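Local coordinates for glutathione synthetase-like effector 30 (Gpa-GSS30-apo) (Globodera pallida, PDB 5OET), which acts as an effector of a plant-parasitic nematode, probably derived from a glutathione synthetase, the housekeeping enzyme that joins gamma-glutamylcysteine and glycine using ATP, at residues F493-A505 with F516-V525. Residues are numbered along the deposited sequence; the frame is centred on the assembly and turned at random.
Sequences FSRTGHMMKSKLA and FSVYDSPYLV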
ATOM      1  N   PHE A 493     -24.665   6.181 -15.477  1.00 51.07           N
ATOM      2  CA  PHE A 493     -24.243   4.797 -15.204  1.00 49.90           C
ATOM      3  C   PHE A 493     -22.716   4.733 -15.115  1.00 49.38           C
ATOM      4  O   PHE A 493     -22.029   5.106 -16.070  1.00 50.99           O
ATOM      5  CB  PHE A 493     -24.685   3.848 -16.317  1.00 49.67           C
ATOM      6  CG  PHE A 493     -26.180   3.656 -16.423  1.00 50.31           C
ATOM      7  CD1 PHE A 493     -26.832   2.704 -15.645  1.00 49.21           C
ATOM      8  CD2 PHE A 493     -26.927   4.381 -17.352  1.00 51.88           C
ATOM      9  CE1 PHE A 493     -28.191   2.509 -15.751  1.00 49.52           C
ATOM     10  CE2 PHE A 493     -28.294   4.184 -17.472  1.00 52.38           C
ATOM     11  CZ  PHE A 493     -28.923   3.246 -16.665  1.00 51.54           C
ATOM     12  N   SER A 494     -22.192   4.241 -13.993  1.00 47.72           N
ATOM     13  CA  SER A 494     -20.748   4.078 -13.808  1.00 48.22           C
ATOM     14  C   SER A 494     -20.236   2.911 -14.623  1.00 47.84           C
ATOM     15  O   SER A 494     -21.025   2.116 -15.116  1.00 48.09           O
ATOM     16  CB  SER A 494     -20.417   3.822 -12.335  1.00 47.83           C
ATOM     17  OG  SER A 494     -20.779   2.510 -11.936  1.00 47.27           O
ATOM     18  N   ARG A 495     -18.916   2.808 -14.745  1.00 48.28           N
ATOM     19  CA  ARG A 495     -18.278   1.599 -15.282  1.00 49.54           C
ATOM     20  C   ARG A 495     -18.633   0.427 -14.361  1.00 49.37           C
ATOM     21  O   ARG A 495     -19.005   0.635 -13.200  1.00 48.43           O
ATOM     22  CB  ARG A 495     -16.756   1.757 -15.367  1.00 50.62           C
ATOM     23  CG  ARG A 495     -16.066   1.882 -14.008  1.00 52.01           C
ATOM     24  CD  ARG A 495     -14.541   1.836 -14.078  1.00 54.78           C
ATOM     25  NE  ARG A 495     -13.929   3.136 -14.411  1.00 57.17           N
ATOM     26  CZ  ARG A 495     -13.327   3.449 -15.565  1.00 59.00           C
ATOM     27  NH1 ARG A 495     -13.213   2.564 -16.563  1.00 60.40           N
ATOM     28  NH2 ARG A 495     -12.822   4.672 -15.721  1.00 58.75           N
ATOM     29  N   THR A 496     -18.551  -0.789 -14.882  1.00 50.95           N
ATOM     30  CA  THR A 496     -18.699  -1.983 -14.063  1.00 51.54           C
ATOM     31  C   THR A 496     -17.370  -2.362 -13.457  1.00 49.39           C
ATOM     32  O   THR A 496     -16.309  -1.980 -13.959  1.00 48.89           O
ATOM     33  CB  THR A 496     -19.199  -3.180 -14.861  1.00 54.80           C
ATOM     34  OG1 THR A 496     -18.544  -3.180 -16.131  1.00 58.52           O
ATOM     35  CG2 THR A 496     -20.707  -3.097 -15.020  1.00 56.93           C
ATOM     36  N   GLY A 497     -17.457  -3.098 -12.354  1.00 47.44           N
ATOM     37  CA  GLY A 497     -16.304  -3.667 -11.670  1.00 46.99           C
ATOM     38  C   GLY A 497     -16.575  -5.106 -11.285  1.00 46.38           C
ATOM     39  O   GLY A 497     -17.708  -5.583 -11.418  1.00 45.82           O
ATOM     40  N   HIS A 498     -15.552  -5.795 -10.792  1.00 46.28           N
ATOM     41  CA  HIS A 498     -15.706  -7.208 -10.426  1.00 47.79           C
ATOM     42  C   HIS A 498     -14.627  -7.688  -9.474  1.00 45.95           C
ATOM     43  O   HIS A 498     -13.469  -7.298  -9.585  1.00 44.76           O
ATOM     44  CB  HIS A 498     -15.710  -8.083 -11.687  1.00 48.87           C
ATOM     45  CG  HIS A 498     -14.426  -8.030 -12.441  1.00 49.34           C
ATOM     46  ND1 HIS A 498     -14.148  -7.075 -13.399  1.00 51.70           N
ATOM     47  CD2 HIS A 498     -13.314  -8.793 -12.336  1.00 49.35           C
ATOM     48  CE1 HIS A 498     -12.924  -7.268 -13.866  1.00 52.55           C
ATOM     49  NE2 HIS A 498     -12.400  -8.311 -13.247  1.00 51.01           N
ATOM     50  N   MET A 499     -15.030  -8.571  -8.576  1.00 46.33           N
ATOM     51  CA  MET A 499     -14.153  -9.156  -7.573  1.00 47.61           C
ATOM     52  C   MET A 499     -14.528 -10.614  -7.399  1.00 46.81           C
ATOM     53  O   MET A 499     -15.514 -11.078  -7.976  1.00 46.58           O
ATOM     54  CB  MET A 499     -14.359  -8.436  -6.252  1.00 49.52           C
ATOM     55  CG  MET A 499     -15.777  -8.616  -5.710  1.00 52.19           C
ATOM     56  SD  MET A 499     -15.841  -8.315  -3.959  1.00 55.35           S
ATOM     57  CE  MET A 499     -14.977  -9.744  -3.370  1.00 56.91           C
ATOM     58  N   MET A 500     -13.786 -11.315  -6.559  1.00 47.00           N
ATOM     59  CA  MET A 500     -14.074 -12.720  -6.302  1.00 48.74           C
ATOM     60  C   MET A 500     -13.679 -13.069  -4.889  1.00 47.49           C
ATOM     61  O   MET A 500     -12.788 -12.458  -4.322  1.00 46.74           O
ATOM     62  CB  MET A 500     -13.337 -13.577  -7.316  1.00 50.90           C
ATOM     63  CG  MET A 500     -13.677 -15.049  -7.327  1.00 54.75           C
ATOM     64  SD  MET A 500     -13.161 -15.831  -8.883  1.00 59.56           S
ATOM     65  CE  MET A 500     -14.553 -15.374  -9.884  1.00 60.47           C
ATOM     66  N   LYS A 501     -14.381 -14.023  -4.313  1.00 48.81           N
ATOM     67  CA  LYS A 501     -14.064 -14.522  -2.984  1.00 50.13           C
ATOM     68  C   LYS A 501     -14.187 -16.026  -3.029  1.00 48.60           C
ATOM     69  O   LYS A 501     -15.158 -16.526  -3.541  1.00 47.03           O
ATOM     70  CB  LYS A 501     -15.015 -13.931  -1.931  1.00 52.25           C
ATOM     71  CG  LYS A 501     -14.728 -12.492  -1.539  1.00 52.48           C
ATOM     72  CD  LYS A 501     -13.944 -12.340  -0.231  1.00 54.63           C
ATOM     73  CE  LYS A 501     -14.849 -12.256   0.998  1.00 56.66           C
ATOM     74  NZ  LYS A 501     -14.073 -12.046   2.254  1.00 56.95           N
ATOM     75  N   SER A 502     -13.179 -16.727  -2.522  1.00 49.49           N
ATOM     76  CA  SER A 502     -13.180 -18.183  -2.442  1.00 50.08           C
ATOM     77  C   SER A 502     -13.274 -18.610  -0.996  1.00 49.68           C
ATOM     78  O   SER A 502     -12.649 -18.001  -0.138  1.00 48.01           O
ATOM     79  CB  SER A 502     -11.908 -18.747  -3.037  1.00 50.47           C
ATOM     80  OG  SER A 502     -11.873 -18.497  -4.420  1.00 52.25           O
ATOM     81  N   LYS A 503     -14.071 -19.648  -0.745  1.00 50.87           N
ATOM     82  CA  LYS A 503     -14.156 -20.285   0.563  1.00 52.63           C
ATOM     83  C   LYS A 503     -13.770 -21.731   0.404  1.00 53.79           C
ATOM     84  O   LYS A 503     -13.784 -22.217  -0.713  1.00 56.62           O
ATOM     85  CB  LYS A 503     -15.561 -20.160   1.164  1.00 53.45           C
ATOM     86  CG  LYS A 503     -16.685 -20.797   0.366  1.00 56.08           C
ATOM     87  CD  LYS A 503     -17.860 -21.157   1.281  1.00 57.84           C
ATOM     88  CE  LYS A 503     -19.104 -21.575   0.522  1.00 59.94           C
ATOM     89  NZ  LYS A 503     -19.497 -20.562  -0.505  1.00 60.80           N
ATOM     90  N   LEU A 504     -13.403 -22.402   1.497  1.00 54.47           N
ATOM     91  CA  LEU A 504     -13.247 -23.856   1.499  1.00 55.44           C
ATOM     92  C   LEU A 504     -14.526 -24.576   1.104  1.00 55.27           C
ATOM     93  O   LEU A 504     -15.619 -24.153   1.483  1.00 55.75           O
ATOM     94  CB  LEU A 504     -12.906 -24.369   2.888  1.00 57.84           C
ATOM     95  CG  LEU A 504     -11.550 -24.077   3.499  1.00 59.14           C
ATOM     96  CD1 LEU A 504     -11.448 -24.883   4.790  1.00 61.39           C
ATOM     97  CD2 LEU A 504     -10.411 -24.412   2.545  1.00 59.61           C
ATOM     98  N   ALA A 505     -14.365 -25.663   0.357  1.00 54.52           N
ATOM     99  CA  ALA A 505     -15.415 -26.643   0.150  1.00 55.85           C
ATOM    100  C   ALA A 505     -15.262 -27.768   1.189  1.00 57.07           C
ATOM    101  O   ALA A 505     -16.246 -28.346   1.659  1.00 59.23           O
ATOM    102  CB  ALA A 505     -15.321 -27.188  -1.259  1.00 56.33           C
ATOM    103  N   PHE A 516     -14.837 -19.228   6.754  1.00 76.11           N
ATOM    104  CA  PHE A 516     -13.678 -18.388   6.493  1.00 76.52           C
ATOM    105  C   PHE A 516     -13.371 -18.350   4.991  1.00 73.06           C
ATOM    106  O   PHE A 516     -13.266 -19.413   4.329  1.00 72.71           O
ATOM    107  CB  PHE A 516     -12.442 -18.874   7.271  1.00 81.22           C
ATOM    108  CG  PHE A 516     -11.150 -18.281   6.766  1.00 85.40           C
ATOM    109  CD1 PHE A 516     -10.472 -18.861   5.686  1.00 86.14           C
ATOM    110  CD2 PHE A 516     -10.623 -17.117   7.340  1.00 87.78           C
ATOM    111  CE1 PHE A 516      -9.304 -18.291   5.193  1.00 87.82           C
ATOM    112  CE2 PHE A 516      -9.445 -16.556   6.858  1.00 86.46           C
ATOM    113  CZ  PHE A 516      -8.792 -17.138   5.783  1.00 87.30           C
ATOM    114  N   SER A 517     -13.169 -17.133   4.482  1.00 64.50           N
ATOM    115  CA  SER A 517     -13.042 -16.909   3.055  1.00 60.14           C
ATOM    116  C   SER A 517     -11.813 -16.054   2.730  1.00 56.84           C
ATOM    117  O   SER A 517     -11.104 -15.610   3.629  1.00 58.12           O
ATOM    118  CB  SER A 517     -14.300 -16.249   2.523  1.00 58.89           C
ATOM    119  OG  SER A 517     -14.182 -14.847   2.600  1.00 60.28           O
ATOM    120  N   VAL A 518     -11.588 -15.821   1.441  1.00 52.11           N
ATOM    121  CA  VAL A 518     -10.316 -15.337   0.946  1.00 49.18           C
ATOM    122  C   VAL A 518     -10.560 -14.481  -0.304  1.00 46.97           C
ATOM    123  O   VAL A 518     -11.414 -14.784  -1.103  1.00 45.42           O
ATOM    124  CB  VAL A 518      -9.401 -16.567   0.689  1.00 49.48           C
ATOM    125  CG1 VAL A 518      -8.638 -16.503  -0.628  1.00 49.76           C
ATOM    126  CG2 VAL A 518      -8.445 -16.764   1.840  1.00 49.43           C
ATOM    127  N   TYR A 519      -9.815 -13.407  -0.480  1.00 46.54           N
ATOM    128  CA  TYR A 519      -9.984 -12.600  -1.673  1.00 45.63           C
ATOM    129  C   TYR A 519      -9.321 -13.304  -2.809  1.00 44.94           C
ATOM    130  O   TYR A 519      -8.302 -13.934  -2.646  1.00 45.25           O
ATOM    131  CB  TYR A 519      -9.388 -11.213  -1.502  1.00 45.87           C
ATOM    132  CG  TYR A 519     -10.211 -10.392  -0.582  1.00 47.90           C
ATOM    133  CD1 TYR A 519     -11.322  -9.665  -1.051  1.00 47.88           C
ATOM    134  CD2 TYR A 519      -9.920 -10.363   0.786  1.00 49.23           C
ATOM    135  CE1 TYR A 519     -12.101  -8.919  -0.176  1.00 47.28           C
ATOM    136  CE2 TYR A 519     -10.689  -9.629   1.666  1.00 49.66           C
ATOM    137  CZ  TYR A 519     -11.777  -8.918   1.177  1.00 49.03           C
ATOM    138  OH  TYR A 519     -12.498  -8.227   2.086  1.00 49.95           O
ATOM    139  N   ASP A 520      -9.900 -13.166  -3.977  1.00 45.04           N
ATOM    140  CA  ASP A 520      -9.456 -13.906  -5.127  1.00 46.87           C
ATOM    141  C   ASP A 520      -9.688 -13.017  -6.342  1.00 45.36           C
ATOM    142  O   ASP A 520     -10.200 -11.923  -6.204  1.00 45.34           O
ATOM    143  CB  ASP A 520     -10.269 -15.204  -5.205  1.00 49.41           C
ATOM    144  CG  ASP A 520      -9.574 -16.295  -5.993  1.00 52.42           C
ATOM    145  OD1 ASP A 520      -8.753 -15.965  -6.888  1.00 54.80           O
ATOM    146  OD2 ASP A 520      -9.845 -17.494  -5.726  1.00 54.91           O
ATOM    147  N   SER A 521      -9.291 -13.466  -7.514  1.00 45.22           N
ATOM    148  CA  SER A 521      -9.696 -12.805  -8.749  1.00 46.54           C
ATOM    149  C   SER A 521      -9.811 -13.848  -9.883  1.00 46.28           C
ATOM    150  O   SER A 521      -9.131 -14.865  -9.863  1.00 44.48           O
ATOM    151  CB  SER A 521      -8.724 -11.666  -9.099  1.00 46.59           C
ATOM    152  OG  SER A 521      -7.521 -12.170  -9.629  1.00 47.40           O
ATOM    153  N   PRO A 522     -10.694 -13.603 -10.860  1.00 45.74           N
ATOM    154  CA  PRO A 522     -10.979 -14.649 -11.817  1.00 47.30           C
ATOM    155  C   PRO A 522      -9.898 -14.755 -12.877  1.00 47.86           C
ATOM    156  O   PRO A 522      -9.319 -13.735 -13.264  1.00 49.36           O
ATOM    157  CB  PRO A 522     -12.293 -14.187 -12.442  1.00 46.98           C
ATOM    158  CG  PRO A 522     -12.169 -12.710 -12.431  1.00 46.44           C
ATOM    159  CD  PRO A 522     -11.401 -12.362 -11.191  1.00 45.36           C
ATOM    160  N   TYR A 523      -9.603 -15.989 -13.292  1.00 48.26           N
ATOM    161  CA  TYR A 523      -8.844 -16.255 -14.507  1.00 49.25           C
ATOM    162  C   TYR A 523      -9.819 -16.895 -15.501  1.00 50.22           C
ATOM    163  O   TYR A 523     -10.307 -18.000 -15.276  1.00 48.59           O
ATOM    164  CB  TYR A 523      -7.647 -17.171 -14.233  1.00 49.00           C
ATOM    165  CG  TYR A 523      -6.658 -17.236 -15.376  1.00 49.03           C
ATOM    166  CD1 TYR A 523      -6.836 -18.133 -16.436  1.00 50.44           C
ATOM    167  CD2 TYR A 523      -5.539 -16.398 -15.404  1.00 47.78           C
ATOM    168  CE1 TYR A 523      -5.920 -18.205 -17.477  1.00 51.09           C
ATOM    169  CE2 TYR A 523      -4.629 -16.452 -16.450  1.00 48.93           C
ATOM    170  CZ  TYR A 523      -4.821 -17.352 -17.487  1.00 50.49           C
ATOM    171  OH  TYR A 523      -3.907 -17.408 -18.519  1.00 51.92           O
ATOM    172  N   LEU A 524     -10.103 -16.189 -16.592  1.00 51.23           N
ATOM    173  CA  LEU A 524     -11.154 -16.594 -17.514  1.00 54.30           C
ATOM    174  C   LEU A 524     -10.718 -17.690 -18.452  1.00 57.93           C
ATOM    175  O   LEU A 524     -10.195 -17.465 -19.536  1.00 61.10           O
ATOM    176  CB  LEU A 524     -11.727 -15.412 -18.282  1.00 54.43           C
ATOM    177  CG  LEU A 524     -12.358 -14.369 -17.356  1.00 52.36           C
ATOM    178  CD1 LEU A 524     -12.880 -13.250 -18.243  1.00 53.65           C
ATOM    179  CD2 LEU A 524     -13.442 -14.932 -16.441  1.00 50.67           C
ATOM    180  N   VAL A 525     -10.925 -18.893 -17.954  1.00 60.66           N
ATOM    181  CA  VAL A 525     -10.886 -20.131 -18.699  1.00 63.05           C
ATOM    182  C   VAL A 525     -11.866 -20.116 -19.909  1.00 67.10           C
ATOM    183  O   VAL A 525     -13.107 -20.110 -19.776  1.00 66.06           O
ATOM    184  CB  VAL A 525     -11.190 -21.277 -17.696  1.00 63.54           C
ATOM    185  CG1 VAL A 525     -11.812 -22.490 -18.352  1.00 66.95           C
ATOM    186  CG2 VAL A 525      -9.923 -21.621 -16.922  1.00 62.77           C
TER
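K501 lies over one face of the Y519 ring: its CD sits 4.0 Å from the ring centroid in a CH-pi contact, and NZ makes a cation-pi contact over that face, 4.4 Å from the centroid. Bends at chi2 (-99°) and chi3 (-89°) fold the lysine along the ring and bring NZ within 2.8 Å of S517 OG, a hydrogen bond. M499 CE approaches the same ring obliquely, and P522 CG meets the H498 imidazole similarly; the Y519 ring also meets that of F200, planes nearly parallel. On the sheet face shared by M500, S502, V518 and D520, S502 OG donates to the anti lone pair of D520 OD2 at 2.6 Å; S94 OG is a second partner of this buried carboxylate oxygen, while OD1 takes the N-H of S521. M500 runs beside D520 and ends with CE against P522 CB (3.6 Å). The backbones pair antiparallel, S502 N to V518 O at 3.0 Å, with a weak return bond from V518 N to S502 O. The pair lies within the large mixed sheet of this ATP-grasp-type fold: 490-504 runs between 469-484 and 517-524, 94-96 parallels 517-524, and F101 of helix 98-119 meets H498 edge-to-face and touches L524.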